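Local coordinates for protein tyrosinase (Aspergillus oryzae, PDB 3W6W) that is a copper-containing pro-tyrosinase that, once activated, probably oxidises phenols to quinones at a pair of copper ions, each held by three histidines, at residues E470-S475 / L584-G589; Q284-R289 / S539-P544; Q489-F494 / V511-N516; S479-G484 / G519-S524. All coordinates share one frame; numbering follows the deposited sequence. Where two conformers were deposited one is given.

Interaction 1: E470-S475 / L584-G589; sequences EDYILS and LHKTEG
K586 runs its whole side chain alongside the ring of Y472, its non-hydrogen-bonded partner in an antiparallel strand pair. CG stands anti to the backbone N (chi1 177°) and the chain stays extended to its tip, which carries it along the ring and past the phenol oxygen. CB of K586 meets CE2 of Y472 at 3.6 Å. CG of K586 lies over the ring face toward its rim, a CH-pi contact 4.0 Å from the centroid of the Y472 ring. CD and CE then pass the phenol end, CE of K586 coming 3.2 Å from OH of Y472. At the tip, NZ of K586 forms a salt bridge with OE1 of E470 (3.5 Å) and donates to a water that also bonds OH of Y472 in the plane of its ring. Lysine methylenes thus cover the aromatic face while the ammonium is met by a carboxylate and a water.

D471 with T587 and I473 with H585 make the hydrogen-bonded pairs. OG of S475 and NE2 of H585 share a hydrogen bond of 2.8 Å at the edge of the imidazole, in its plane. The buried carboxylate of D471 is held by R289 and Y603. The two strands lie inside the mixed sheet of the C-terminal domain, 470-479 also bonding 538-544 and 581-588 also bonding 604-611, while helix 546-555 packs on Y472 through V549 and K553.

Interaction 2: Q284-R289 / S539-P544; sequences QDMTFR and SVSQLP
P544 and M286 join the C-terminal domain to the central, copper-binding domain of the tyrosinase fold: strand 538-544 of the mixed sheet runs across helix 282-292, their local axes 8.5 Å apart at 117°. Along the strand the contact begins lightly at S541, whose OG is 4.4 Å from CE of M286. At Q542 both backbone and side chain take part. The methyl CE of M286 rests 3.5 Å from the carbonyl O of Q542, while the side-chain OE1 accepts from a water that in turn accepts from NH1 of R289; NE2 of Q542 is bonded to the carbonyl of P322. L543 points its CB away from the helix, yet its CD2 still reaches SD of M286.

P544 makes the largest share of the strand's side of the contact. Its ring fits among three helix side chains: CD of P544 lies 3.8 Å from CG of M286, which crosses it at about a right angle; CG packs against the carboxylate of D285; and CB faces NE of R289. D285 and R289, one helical turn apart, are locked together by a salt bridge, and the proline packs against both, with its CA over one face of the R289 guanidinium. Y464 bonds both. Within the D285-R289 salt bridge, NE of R289 donates to OD1 of D285 at 2.8 Å, the acceptor lying close to the guanidinium plane but the donor standing 36° out of the carboxylate plane.

Interaction 3: Q489-F494 / V511-N516; sequences QINIFF and VGSVFN
V511 lays its CG2 methyl over one face of the F494 ring, 3.5 Å from the centroid and 16° off the normal, a close CH-pi contact slightly toward the CD2 side. CG1 stands anti to the backbone N (chi1 175°) and passes the same ring near CE2 and CZ, which leaves CG2 beside that N and over the ring. The backbone here forms a classic beta bulge: V511 and G512 both face I492, whose carbonyl O takes a hydrogen bond of 2.8 Å from N of V511 and a weak one of 3.5 Å from N of G512. Beyond the bulge the antiparallel pairing is regular, with I490 and V514 exchanging two bonds.

On the face of Q489, N491 and S513, NE2 of Q489 donates to OD1 of N491 at 2.9 Å, in the carbonyl plane and on a lone pair, and this bridge passes over CB of S513. OE1 of Q489 bonds N337, ND2 of N491 bonds the carbonyl of F502, and OG of S513 bonds E267. The bulge end and the amide-bearing face therefore differ: the former is held by an aromatic-aliphatic overlap covered by helix 546-555, whereas the buried amides have their orientations fixed by directional bonds at both ends.

Interaction 4: S479-G484 / G519-S524; sequences SRYALG and GSLEDS
NH2 of R480 donates to a water at 2.7 Å, in the guanidinium plane, and that water donates to OE2 of E522 at 2.7 Å. NH1 of R480 reaches the carbonyl O of S520 in a weak bond (3.0 Å, N-H...O angle 128°), and NE donates to the carbonyl of F517. The arm gets there because CG stands anti to the backbone N (chi1 -172°) and the chain stays extended as far as NE. N of G519 sits 3.1 Å from NH2 of R480 over the guanidinium face; both are donors, so this is a close approach and not a hydrogen bond.

Beside this polar cluster CD1 of Y481 touches CD2 of L521 at 4.0 Å; the phenol OH is bonded to N91. The loops follow strands 470-479 and 510-516 of the tyrosinase C-terminal domain, and 519-524 approaches the copper site. Each is shaped by an ST turn, S479 OG accepting from N of Y481 and S520 OG from N of E522. R480 thus reaches, through water, a second-shell carboxylate: OE2 of E522 bonds ND1 of the copper ligand H98 and may help to orient its imidazole, and the nearby arginine charge may stabilise that carboxylate.

Interactions 1, 2 and 3 are buried and all reach one mixed sheet, interaction 2 through strand 538-544, whereas interaction 4 joins two loops at the surface. Strand 470-479 of interaction 1 lies next to strand 538-544, and the salt bridge between D471 and R289 connects the two contacts. L474 packs on I492 and V511, and L543 on G512, drawing interaction 3 against the other two. Strand pairing dominates interactions 1 and 3; interaction 2, between domains, relies on proline and methionine packing beside a charged pair. Interaction 4 relies on an arginine, a bridging water and a small tyrosine-leucine contact, and meets interaction 3 where ND2 of N516 reaches the carbonyl O of R480.

Interaction 1: E470-S475 / L584-G589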
loop_
_atom_site.group_PDB
_atom_site.type_symbol
_atom_site.label_atom_id
_atom_site.label_comp_id
_atom_site.label_asym_id
_atom_site.label_seq_id
_atom_site.Cartn_x
_atom_site.Cartn_y
_atom_site.Cartn_z
ATOM N N GLU A 470 -19.987 -33.134 -10.754
ATOM C CA GLU A 470 -19.154 -33.857 -9.807
ATOM C C GLU A 470 -18.411 -32.812 -8.996
ATOM O O GLU A 470 -18.288 -31.661 -9.419
ATOM C CB GLU A 470 -18.157 -34.753 -10.537
ATOM C CG GLU A 470 -17.156 -33.988 -11.383
ATOM C CD GLU A 470 -16.723 -34.759 -12.614
ATOM O OE1 GLU A 470 -16.967 -35.984 -12.673
ATOM O OE2 GLU A 470 -16.142 -34.135 -13.528
ATOM N N ASP A 471 -17.928 -33.205 -7.827
ATOM C CA ASP A 471 -17.198 -32.273 -6.984
ATOM C C ASP A 471 -15.842 -32.843 -6.595
ATOM O O ASP A 471 -15.686 -34.052 -6.496
ATOM C CB ASP A 471 -18.001 -31.924 -5.727
ATOM C CG ASP A 471 -17.414 -30.736 -4.969
ATOM O OD1 ASP A 471 -17.054 -29.735 -5.629
ATOM O OD2 ASP A 471 -17.299 -30.798 -3.717
ATOM N N TYR A 472 -14.863 -31.965 -6.416
ATOM C CA TYR A 472 -13.553 -32.350 -5.906
ATOM C C TYR A 472 -13.188 -31.442 -4.751
ATOM O O TYR A 472 -13.433 -30.235 -4.807
ATOM C CB TYR A 472 -12.465 -32.227 -6.977
ATOM C CG TYR A 472 -12.587 -33.176 -8.144
ATOM C CD1 TYR A 472 -13.391 -32.860 -9.223
ATOM C CD2 TYR A 472 -11.872 -34.372 -8.185
ATOM C CE1 TYR A 472 -13.497 -33.698 -10.302
ATOM C CE2 TYR A 472 -11.973 -35.222 -9.269
ATOM C CZ TYR A 472 -12.792 -34.882 -10.321
ATOM O OH TYR A 472 -12.901 -35.709 -11.403
ATOM N N ILE A 473 -12.591 -32.024 -3.714
ATOM C CA ILE A 473 -12.078 -31.271 -2.581
ATOM C C ILE A 473 -10.690 -31.774 -2.226
ATOM O O ILE A 473 -10.341 -32.927 -2.512
ATOM C CB ILE A 473 -12.979 -31.390 -1.331
ATOM C CG1 ILE A 473 -13.184 -32.865 -0.950
ATOM C CG2 ILE A 473 -14.309 -30.689 -1.569
ATOM C CD1 ILE A 473 -13.943 -33.059 0.369
ATOM N N LEU A 474 -9.909 -30.897 -1.614
ATOM C CA LEU A 474 -8.609 -31.252 -1.072
ATOM C C LEU A 474 -8.692 -31.300 0.437
ATOM O O LEU A 474 -9.238 -30.391 1.058
ATOM C CB LEU A 474 -7.559 -30.218 -1.480
ATOM C CG LEU A 474 -7.080 -30.305 -2.927
ATOM C CD1 LEU A 474 -6.521 -28.948 -3.350
ATOM C CD2 LEU A 474 -6.030 -31.394 -3.056
ATOM N N SER A 475 -8.152 -32.363 1.023
ATOM C CA SER A 475 -8.032 -32.453 2.476
ATOM C C SER A 475 -6.601 -32.117 2.863
ATOM O O SER A 475 -5.662 -32.482 2.150
ATOM C CB SER A 475 -8.382 -33.860 2.969
ATOM O OG SER A 475 -7.568 -34.841 2.358
ATOM N N LEU A 584 -6.707 -35.588 -2.671
ATOM C CA LEU A 584 -7.800 -35.130 -3.509
ATOM C C LEU A 584 -8.923 -36.157 -3.441
ATOM O O LEU A 584 -8.682 -37.363 -3.551
ATOM C CB LEU A 584 -7.302 -34.970 -4.945
ATOM C CG LEU A 584 -8.255 -34.443 -6.023
ATOM C CD1 LEU A 584 -8.683 -33.018 -5.688
ATOM C CD2 LEU A 584 -7.583 -34.501 -7.385
ATOM N N HIS A 585 -10.145 -35.678 -3.267
ATOM C CA HIS A 585 -11.314 -36.535 -3.158
ATOM C C HIS A 585 -12.379 -36.093 -4.139
ATOM O O HIS A 585 -12.501 -34.903 -4.435
ATOM C CB HIS A 585 -11.872 -36.484 -1.740
ATOM C CG HIS A 585 -10.825 -36.645 -0.686
ATOM N ND1 HIS A 585 -10.560 -37.856 -0.080
ATOM C CD2 HIS A 585 -9.961 -35.755 -0.148
ATOM C CE1 HIS A 585 -9.581 -37.699 0.792
ATOM N NE2 HIS A 585 -9.196 -36.436 0.767
ATOM N N LYS A 586 -13.153 -37.052 -4.630
ATOM C CA LYS A 586 -14.151 -36.790 -5.649
ATOM C C LYS A 586 -15.491 -37.367 -5.220
ATOM O O LYS A 586 -15.544 -38.423 -4.589
ATOM C CB LYS A 586 -13.717 -37.437 -6.968
ATOM C CG LYS A 586 -14.723 -37.297 -8.099
ATOM C CD LYS A 586 -14.269 -38.053 -9.337
ATOM C CE LYS A 586 -15.196 -37.789 -10.507
ATOM N NZ LYS A 586 -14.730 -38.475 -11.750
ATOM N N THR A 587 -16.572 -36.673 -5.554
ATOM C CA THR A 587 -17.901 -37.259 -5.456
ATOM C C THR A 587 -18.666 -36.999 -6.746
ATOM O O THR A 587 -18.340 -36.089 -7.506
ATOM C CB THR A 587 -18.709 -36.692 -4.279
ATOM O OG1 THR A 587 -19.935 -37.422 -4.152
ATOM C CG2 THR A 587 -19.028 -35.226 -4.514
ATOM N N GLU A 588 -19.681 -37.814 -7.003
ATOM C CA GLU A 588 -20.548 -37.561 -8.136
ATOM C C GLU A 588 -21.586 -36.526 -7.721
ATOM O O GLU A 588 -22.054 -36.529 -6.581
ATOM C CB GLU A 588 -21.208 -38.852 -8.618
ATOM C CG GLU A 588 -21.117 -39.060 -10.124
ATOM C CD GLU A 588 -19.682 -39.116 -10.629
ATOM O OE1 GLU A 588 -19.439 -38.683 -11.778
ATOM O OE2 GLU A 588 -18.798 -39.597 -9.885
ATOM N N GLY A 589 -21.924 -35.626 -8.637
ATOM C CA GLY A 589 -22.866 -34.563 -8.340
ATOM C C GLY A 589 -22.213 -33.397 -7.621
ATOM O O GLY A 589 -21.093 -33.504 -7.122
HETATM O O HOH W 1 -11.642 -38.069 -11.860
#

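Interaction 2: Q284-R289 / S539-P544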
loop_
_atom_site.group_PDB
_atom_site.type_symbol
_atom_site.label_atom_id
_atom_site.label_comp_id
_atom_site.label_asym_id
_atom_site.label_seq_id
_atom_site.Cartn_x
_atom_site.Cartn_y
_atom_site.Cartn_z
ATOM N N GLN A 284 -15.135 -17.174 -0.684
ATOM C CA GLN A 284 -16.594 -17.233 -0.739
ATOM C C GLN A 284 -17.103 -18.675 -0.882
ATOM O O GLN A 284 -18.084 -19.051 -0.241
ATOM C CB GLN A 284 -17.134 -16.341 -1.861
ATOM C CG GLN A 284 -18.639 -16.180 -1.862
ATOM C CD GLN A 284 -19.110 -15.299 -3.008
ATOM O OE1 GLN A 284 -19.264 -15.754 -4.129
ATOM N NE2 GLN A 284 -19.327 -14.021 -2.723
ATOM N N ASP A 285 -16.435 -19.456 -1.732
ATOM C CA ASP A 285 -16.739 -20.870 -1.964
ATOM C C ASP A 285 -16.588 -21.622 -0.626
ATOM O O ASP A 285 -17.498 -22.339 -0.216
ATOM C CB ASP A 285 -15.783 -21.386 -3.061
ATOM C CG ASP A 285 -16.171 -22.748 -3.636
ATOM O OD1 ASP A 285 -16.906 -23.514 -2.987
ATOM O OD2 ASP A 285 -15.713 -23.074 -4.758
ATOM N N MET A 286 -15.475 -21.405 0.074
ATOM C CA MET A 286 -15.273 -22.016 1.397
ATOM C C MET A 286 -16.385 -21.636 2.387
ATOM O O MET A 286 -16.905 -22.494 3.111
ATOM C CB MET A 286 -13.924 -21.594 1.993
ATOM C CG MET A 286 -12.706 -22.201 1.319
ATOM S SD MET A 286 -11.167 -21.568 2.028
ATOM C CE MET A 286 -10.907 -22.684 3.409
ATOM N N THR A 287 -16.744 -20.354 2.421
ATOM C CA THR A 287 -17.770 -19.894 3.347
ATOM C C THR A 287 -19.136 -20.490 3.032
ATOM O O THR A 287 -19.877 -20.882 3.933
ATOM C CB THR A 287 -17.814 -18.355 3.404
ATOM O OG1 THR A 287 -16.534 -17.877 3.824
ATOM C CG2 THR A 287 -18.848 -17.891 4.410
ATOM N N PHE A 288 -19.465 -20.564 1.750
ATOM C CA PHE A 288 -20.709 -21.190 1.331
ATOM C C PHE A 288 -20.749 -22.666 1.746
ATOM O O PHE A 288 -21.758 -23.146 2.269
ATOM C CB PHE A 288 -20.921 -21.022 -0.177
ATOM C CG PHE A 288 -22.208 -21.597 -0.663
ATOM C CD1 PHE A 288 -23.416 -21.055 -0.273
ATOM C CD2 PHE A 288 -22.214 -22.697 -1.498
ATOM C CE1 PHE A 288 -24.612 -21.589 -0.726
ATOM C CE2 PHE A 288 -23.408 -23.246 -1.956
ATOM C CZ PHE A 288 -24.614 -22.671 -1.564
ATOM N N ARG A 289 -19.641 -23.369 1.526
ATOM C CA ARG A 289 -19.542 -24.771 1.926
ATOM C C ARG A 289 -19.710 -24.911 3.437
ATOM O O ARG A 289 -20.466 -25.763 3.916
ATOM C CB ARG A 289 -18.214 -25.357 1.451
ATOM C CG ARG A 289 -18.179 -25.636 -0.063
ATOM C CD ARG A 289 -16.762 -25.916 -0.547
ATOM N NE ARG A 289 -16.697 -26.122 -1.994
ATOM C CZ ARG A 289 -16.791 -27.301 -2.598
ATOM N NH1 ARG A 289 -16.944 -28.418 -1.890
ATOM N NH2 ARG A 289 -16.720 -27.364 -3.918
ATOM N N SER A 539 -4.037 -30.583 13.039
ATOM C CA SER A 539 -5.005 -29.580 12.593
ATOM C C SER A 539 -5.481 -29.933 11.192
ATOM O O SER A 539 -4.735 -30.515 10.403
ATOM C CB SER A 539 -4.367 -28.192 12.580
ATOM O OG SER A 539 -4.031 -27.763 13.886
ATOM N N VAL A 540 -6.727 -29.595 10.875
ATOM C CA VAL A 540 -7.241 -29.888 9.539
ATOM C C VAL A 540 -7.877 -28.678 8.870
ATOM O O VAL A 540 -8.368 -27.743 9.526
ATOM C CB VAL A 540 -8.264 -31.038 9.534
ATOM C CG1 VAL A 540 -7.597 -32.363 9.882
ATOM C CG2 VAL A 540 -9.425 -30.743 10.477
ATOM N N SER A 541 -7.833 -28.702 7.542
ATOM C CA SER A 541 -8.558 -27.761 6.709
ATOM C C SER A 541 -8.971 -28.475 5.426
ATOM O O SER A 541 -8.618 -29.629 5.186
ATOM C CB SER A 541 -7.695 -26.535 6.395
ATOM O OG SER A 541 -8.446 -25.532 5.719
ATOM N N GLN A 542 -9.728 -27.767 4.602
ATOM C CA GLN A 542 -10.253 -28.310 3.360
ATOM C C GLN A 542 -10.287 -27.203 2.322
ATOM O O GLN A 542 -10.610 -26.064 2.649
ATOM C CB GLN A 542 -11.667 -28.831 3.582
ATOM C CG GLN A 542 -12.243 -29.627 2.418
ATOM C CD GLN A 542 -13.757 -29.617 2.425
ATOM O OE1 GLN A 542 -14.388 -28.764 1.800
ATOM N NE2 GLN A 542 -14.351 -30.563 3.138
ATOM N N LEU A 543 -9.955 -27.537 1.078
ATOM C CA LEU A 543 -10.056 -26.594 -0.030
ATOM C C LEU A 543 -10.981 -27.105 -1.121
ATOM O O LEU A 543 -10.996 -28.307 -1.406
ATOM C CB LEU A 543 -8.683 -26.337 -0.651
ATOM C CG LEU A 543 -7.670 -25.590 0.207
ATOM C CD1 LEU A 543 -6.285 -25.584 -0.450
ATOM C CD2 LEU A 543 -8.155 -24.177 0.469
ATOM N N PRO A 544 -11.727 -26.195 -1.758
ATOM C CA PRO A 544 -12.447 -26.585 -2.971
ATOM C C PRO A 544 -11.413 -26.910 -4.037
ATOM O O PRO A 544 -10.346 -26.305 -4.029
ATOM C CB PRO A 544 -13.207 -25.313 -3.357
ATOM C CG PRO A 544 -13.238 -24.452 -2.093
ATOM C CD PRO A 544 -11.946 -24.780 -1.397
HETATM O O HOH W 2 -17.000 -28.837 1.009
#

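Interaction 3: Q489-F494 / V511-N516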
loop_
_atom_site.group_PDB
_atom_site.type_symbol
_atom_site.label_atom_id
_atom_site.label_comp_id
_atom_site.label_asym_id
_atom_site.label_seq_id
_atom_site.Cartn_x
_atom_site.Cartn_y
_atom_site.Cartn_z
ATOM N N GLN A 489 2.708 -21.307 5.531
ATOM C CA GLN A 489 1.585 -21.405 4.619
ATOM C C GLN A 489 1.770 -22.629 3.737
ATOM O O GLN A 489 2.856 -22.858 3.194
ATOM C CB GLN A 489 1.480 -20.131 3.781
ATOM C CG GLN A 489 0.364 -20.150 2.768
ATOM C CD GLN A 489 0.192 -18.810 2.112
ATOM O OE1 GLN A 489 0.389 -17.774 2.744
ATOM N NE2 GLN A 489 -0.178 -18.812 0.845
ATOM N N ILE A 490 0.715 -23.430 3.631
ATOM C CA ILE A 490 0.749 -24.631 2.811
ATOM C C ILE A 490 0.083 -24.284 1.492
ATOM O O ILE A 490 -1.098 -23.941 1.461
ATOM C CB ILE A 490 -0.015 -25.782 3.476
ATOM C CG1 ILE A 490 0.586 -26.128 4.847
ATOM C CG2 ILE A 490 0.005 -27.028 2.573
ATOM C CD1 ILE A 490 -0.341 -26.964 5.703
ATOM N N ASN A 491 0.848 -24.339 0.406
ATOM C CA ASN A 491 0.309 -24.067 -0.924
ATOM C C ASN A 491 0.199 -25.327 -1.739
ATOM O O ASN A 491 1.122 -26.150 -1.746
ATOM C CB ASN A 491 1.174 -23.045 -1.658
ATOM C CG ASN A 491 1.088 -21.689 -1.040
ATOM O OD1 ASN A 491 0.060 -21.342 -0.468
ATOM N ND2 ASN A 491 2.157 -20.910 -1.153
ATOM N N ILE A 492 -0.932 -25.469 -2.425
ATOM C CA ILE A 492 -1.179 -26.649 -3.244
ATOM C C ILE A 492 -1.248 -26.264 -4.715
ATOM O O ILE A 492 -1.790 -25.202 -5.068
ATOM C CB ILE A 492 -2.456 -27.384 -2.781
ATOM C CG1 ILE A 492 -2.236 -27.934 -1.372
ATOM C CG2 ILE A 492 -2.823 -28.522 -3.736
ATOM C CD1 ILE A 492 -3.508 -28.174 -0.602
ATOM N N PHE A 493 -0.677 -27.131 -5.561
ATOM C CA PHE A 493 -0.560 -26.936 -7.015
ATOM C C PHE A 493 -1.019 -28.181 -7.749
ATOM O O PHE A 493 -0.897 -29.282 -7.226
ATOM C CB PHE A 493 0.902 -26.652 -7.396
ATOM C CG PHE A 493 1.479 -25.472 -6.670
ATOM C CD1 PHE A 493 1.983 -25.616 -5.383
ATOM C CD2 PHE A 493 1.478 -24.215 -7.256
ATOM C CE1 PHE A 493 2.483 -24.518 -4.687
ATOM C CE2 PHE A 493 1.977 -23.115 -6.577
ATOM C CZ PHE A 493 2.482 -23.273 -5.287
ATOM N N PHE A 494 -1.556 -28.000 -8.958
ATOM C CA PHE A 494 -1.813 -29.103 -9.878
ATOM C C PHE A 494 -0.939 -28.868 -11.105
ATOM O O PHE A 494 -1.172 -27.931 -11.867
ATOM C CB PHE A 494 -3.280 -29.133 -10.318
ATOM C CG PHE A 494 -4.263 -29.475 -9.225
ATOM C CD1 PHE A 494 -3.868 -30.124 -8.073
ATOM C CD2 PHE A 494 -5.608 -29.145 -9.376
ATOM C CE1 PHE A 494 -4.794 -30.431 -7.081
ATOM C CE2 PHE A 494 -6.533 -29.448 -8.398
ATOM C CZ PHE A 494 -6.131 -30.095 -7.246
ATOM N N VAL A 511 -3.486 -23.764 -6.752
ATOM C CA VAL A 511 -4.863 -24.182 -6.500
ATOM C C VAL A 511 -5.437 -23.495 -5.254
ATOM O O VAL A 511 -6.565 -23.004 -5.270
ATOM C CB VAL A 511 -4.944 -25.713 -6.332
ATOM C CG1 VAL A 511 -6.357 -26.150 -5.935
ATOM C CG2 VAL A 511 -4.488 -26.409 -7.608
ATOM N N GLY A 512 -4.674 -23.469 -4.168
ATOM C CA GLY A 512 -5.158 -22.851 -2.943
ATOM C C GLY A 512 -4.173 -22.961 -1.799
ATOM O O GLY A 512 -3.146 -23.647 -1.906
ATOM N N SER A 513 -4.500 -22.303 -0.692
ATOM C CA SER A 513 -3.609 -22.244 0.466
ATOM C C SER A 513 -4.326 -22.502 1.786
ATOM O O SER A 513 -5.534 -22.273 1.921
ATOM C CB SER A 513 -2.937 -20.866 0.539
ATOM O OG SER A 513 -3.861 -19.860 0.946
ATOM N N VAL A 514 -3.541 -22.968 2.755
ATOM C CA VAL A 514 -3.960 -23.153 4.134
ATOM C C VAL A 514 -2.921 -22.439 4.985
ATOM O O VAL A 514 -1.728 -22.714 4.873
ATOM C CB VAL A 514 -3.974 -24.659 4.484
ATOM C CG1 VAL A 514 -4.059 -24.873 5.984
ATOM C CG2 VAL A 514 -5.114 -25.362 3.751
ATOM N N PHE A 515 -3.361 -21.505 5.822
ATOM C CA PHE A 515 -2.438 -20.772 6.669
ATOM C C PHE A 515 -2.399 -21.291 8.093
ATOM O O PHE A 515 -3.425 -21.445 8.747
ATOM C CB PHE A 515 -2.781 -19.272 6.711
ATOM C CG PHE A 515 -1.777 -18.450 7.461
ATOM C CD1 PHE A 515 -0.478 -18.325 6.996
ATOM C CD2 PHE A 515 -2.140 -17.778 8.620
ATOM C CE1 PHE A 515 0.462 -17.565 7.682
ATOM C CE2 PHE A 515 -1.217 -16.993 9.304
ATOM C CZ PHE A 515 0.093 -16.885 8.841
ATOM N N ASN A 516 -1.192 -21.554 8.576
ATOM C CA ASN A 516 -1.017 -21.894 9.973
ATOM C C ASN A 516 -0.884 -20.628 10.806
ATOM O O ASN A 516 0.198 -20.045 10.909
ATOM C CB ASN A 516 0.212 -22.773 10.163
ATOM C CG ASN A 516 0.440 -23.110 11.605
ATOM O OD1 ASN A 516 -0.513 -23.318 12.349
ATOM N ND2 ASN A 516 1.696 -23.127 12.024
#

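Interaction 4: S479-G484 / G519-S524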
loop_
_atom_site.group_PDB
_atom_site.type_symbol
_atom_site.label_atom_id
_atom_site.label_comp_id
_atom_site.label_asym_id
_atom_site.label_seq_id
_atom_site.Cartn_x
_atom_site.Cartn_y
_atom_site.Cartn_z
ATOM N N SER A 479 0.561 -30.166 11.369
ATOM C CA SER A 479 0.808 -29.821 12.768
ATOM C C SER A 479 1.077 -28.329 12.924
ATOM O O SER A 479 1.974 -27.783 12.280
ATOM C CB SER A 479 1.994 -30.608 13.324
ATOM O OG SER A 479 2.426 -30.062 14.565
ATOM N N ARG A 480 0.311 -27.676 13.789
ATOM C CA ARG A 480 0.457 -26.245 14.054
ATOM C C ARG A 480 1.852 -25.938 14.594
ATOM O O ARG A 480 2.356 -24.825 14.465
ATOM C CB ARG A 480 -0.608 -25.801 15.067
ATOM C CG ARG A 480 -0.728 -24.294 15.305
ATOM C CD ARG A 480 -2.067 -23.960 15.968
ATOM N NE ARG A 480 -2.239 -22.540 16.272
ATOM C CZ ARG A 480 -2.135 -22.011 17.490
ATOM N NH1 ARG A 480 -1.838 -22.780 18.528
ATOM N NH2 ARG A 480 -2.320 -20.706 17.674
ATOM N N TYR A 481 2.465 -26.938 15.216
ATOM C CA TYR A 481 3.759 -26.750 15.856
ATOM C C TYR A 481 4.910 -27.291 15.007
ATOM O O TYR A 481 6.014 -27.473 15.503
ATOM C CB TYR A 481 3.749 -27.393 17.255
ATOM C CG TYR A 481 4.710 -26.756 18.232
ATOM C CD1 TYR A 481 4.445 -25.501 18.777
ATOM C CD2 TYR A 481 5.872 -27.412 18.623
ATOM C CE1 TYR A 481 5.319 -24.910 19.669
ATOM C CE2 TYR A 481 6.752 -26.831 19.518
ATOM C CZ TYR A 481 6.471 -25.579 20.035
ATOM O OH TYR A 481 7.349 -25.003 20.927
ATOM N N ALA A 482 4.669 -27.510 13.716
ATOM C CA ALA A 482 5.678 -28.123 12.852
ATOM C C ALA A 482 6.978 -27.316 12.724
ATOM O O ALA A 482 8.046 -27.895 12.522
ATOM C CB ALA A 482 5.097 -28.419 11.471
ATOM N N LEU A 483 6.890 -25.991 12.822
ATOM C CA LEU A 483 8.084 -25.145 12.804
ATOM C C LEU A 483 8.356 -24.541 14.171
ATOM O O LEU A 483 8.777 -23.383 14.275
ATOM C CB LEU A 483 7.960 -24.018 11.774
ATOM C CG LEU A 483 8.110 -24.396 10.307
ATOM C CD1 LEU A 483 7.994 -23.154 9.429
ATOM C CD2 LEU A 483 9.437 -25.106 10.068
ATOM N N GLY A 484 8.096 -25.317 15.217
ATOM C CA GLY A 484 8.364 -24.888 16.577
ATOM C C GLY A 484 7.501 -23.727 17.033
ATOM O O GLY A 484 7.879 -22.987 17.944
ATOM N N GLY A 519 0.660 -20.249 17.145
ATOM C CA GLY A 519 0.840 -19.654 18.451
ATOM C C GLY A 519 1.399 -20.712 19.369
ATOM O O GLY A 519 1.911 -21.735 18.912
ATOM N N SER A 520 1.284 -20.474 20.667
ATOM C CA SER A 520 1.775 -21.422 21.649
ATOM C C SER A 520 0.869 -22.649 21.705
ATOM O O SER A 520 -0.143 -22.726 20.998
ATOM C CB SER A 520 1.819 -20.771 23.024
ATOM O OG SER A 520 0.568 -20.928 23.663
ATOM N N LEU A 521 1.236 -23.599 22.562
ATOM C CA LEU A 521 0.457 -24.819 22.760
ATOM C C LEU A 521 -0.763 -24.580 23.648
ATOM O O LEU A 521 -1.656 -25.424 23.720
ATOM C CB LEU A 521 1.338 -25.925 23.359
ATOM C CG LEU A 521 2.412 -26.512 22.438
ATOM C CD1 LEU A 521 3.288 -27.505 23.191
ATOM C CD2 LEU A 521 1.777 -27.168 21.223
ATOM N N GLU A 522 -0.792 -23.429 24.315
ATOM C CA GLU A 522 -1.943 -23.007 25.119
ATOM C C GLU A 522 -2.310 -24.033 26.195
ATOM O O GLU A 522 -3.489 -24.254 26.501
ATOM C CB GLU A 522 -3.141 -22.671 24.215
ATOM C CG GLU A 522 -2.849 -21.552 23.210
ATOM C CD GLU A 522 -4.092 -21.027 22.499
ATOM O OE1 GLU A 522 -5.193 -21.578 22.720
ATOM O OE2 GLU A 522 -3.956 -20.058 21.713
ATOM N N ASP A 523 -1.281 -24.635 26.783
ATOM C CA ASP A 523 -1.458 -25.659 27.803
ATOM C C ASP A 523 -0.723 -25.286 29.090
ATOM O O ASP A 523 -0.155 -26.150 29.756
ATOM C CB ASP A 523 -0.980 -27.019 27.276
ATOM C CG ASP A 523 0.491 -27.013 26.866
ATOM O OD1 ASP A 523 1.124 -25.937 26.930
ATOM O OD2 ASP A 523 1.012 -28.085 26.469
ATOM N N SER A 524 -0.749 -23.999 29.433
ATOM C CA SER A 524 -0.055 -23.494 30.619
ATOM C C SER A 524 -0.565 -24.105 31.914
ATOM O O SER A 524 0.196 -24.289 32.866
ATOM C CB SER A 524 -0.183 -21.975 30.702
ATOM O OG SER A 524 0.383 -21.373 29.558
HETATM O O HOH W 3 -2.008 -19.454 20.019
#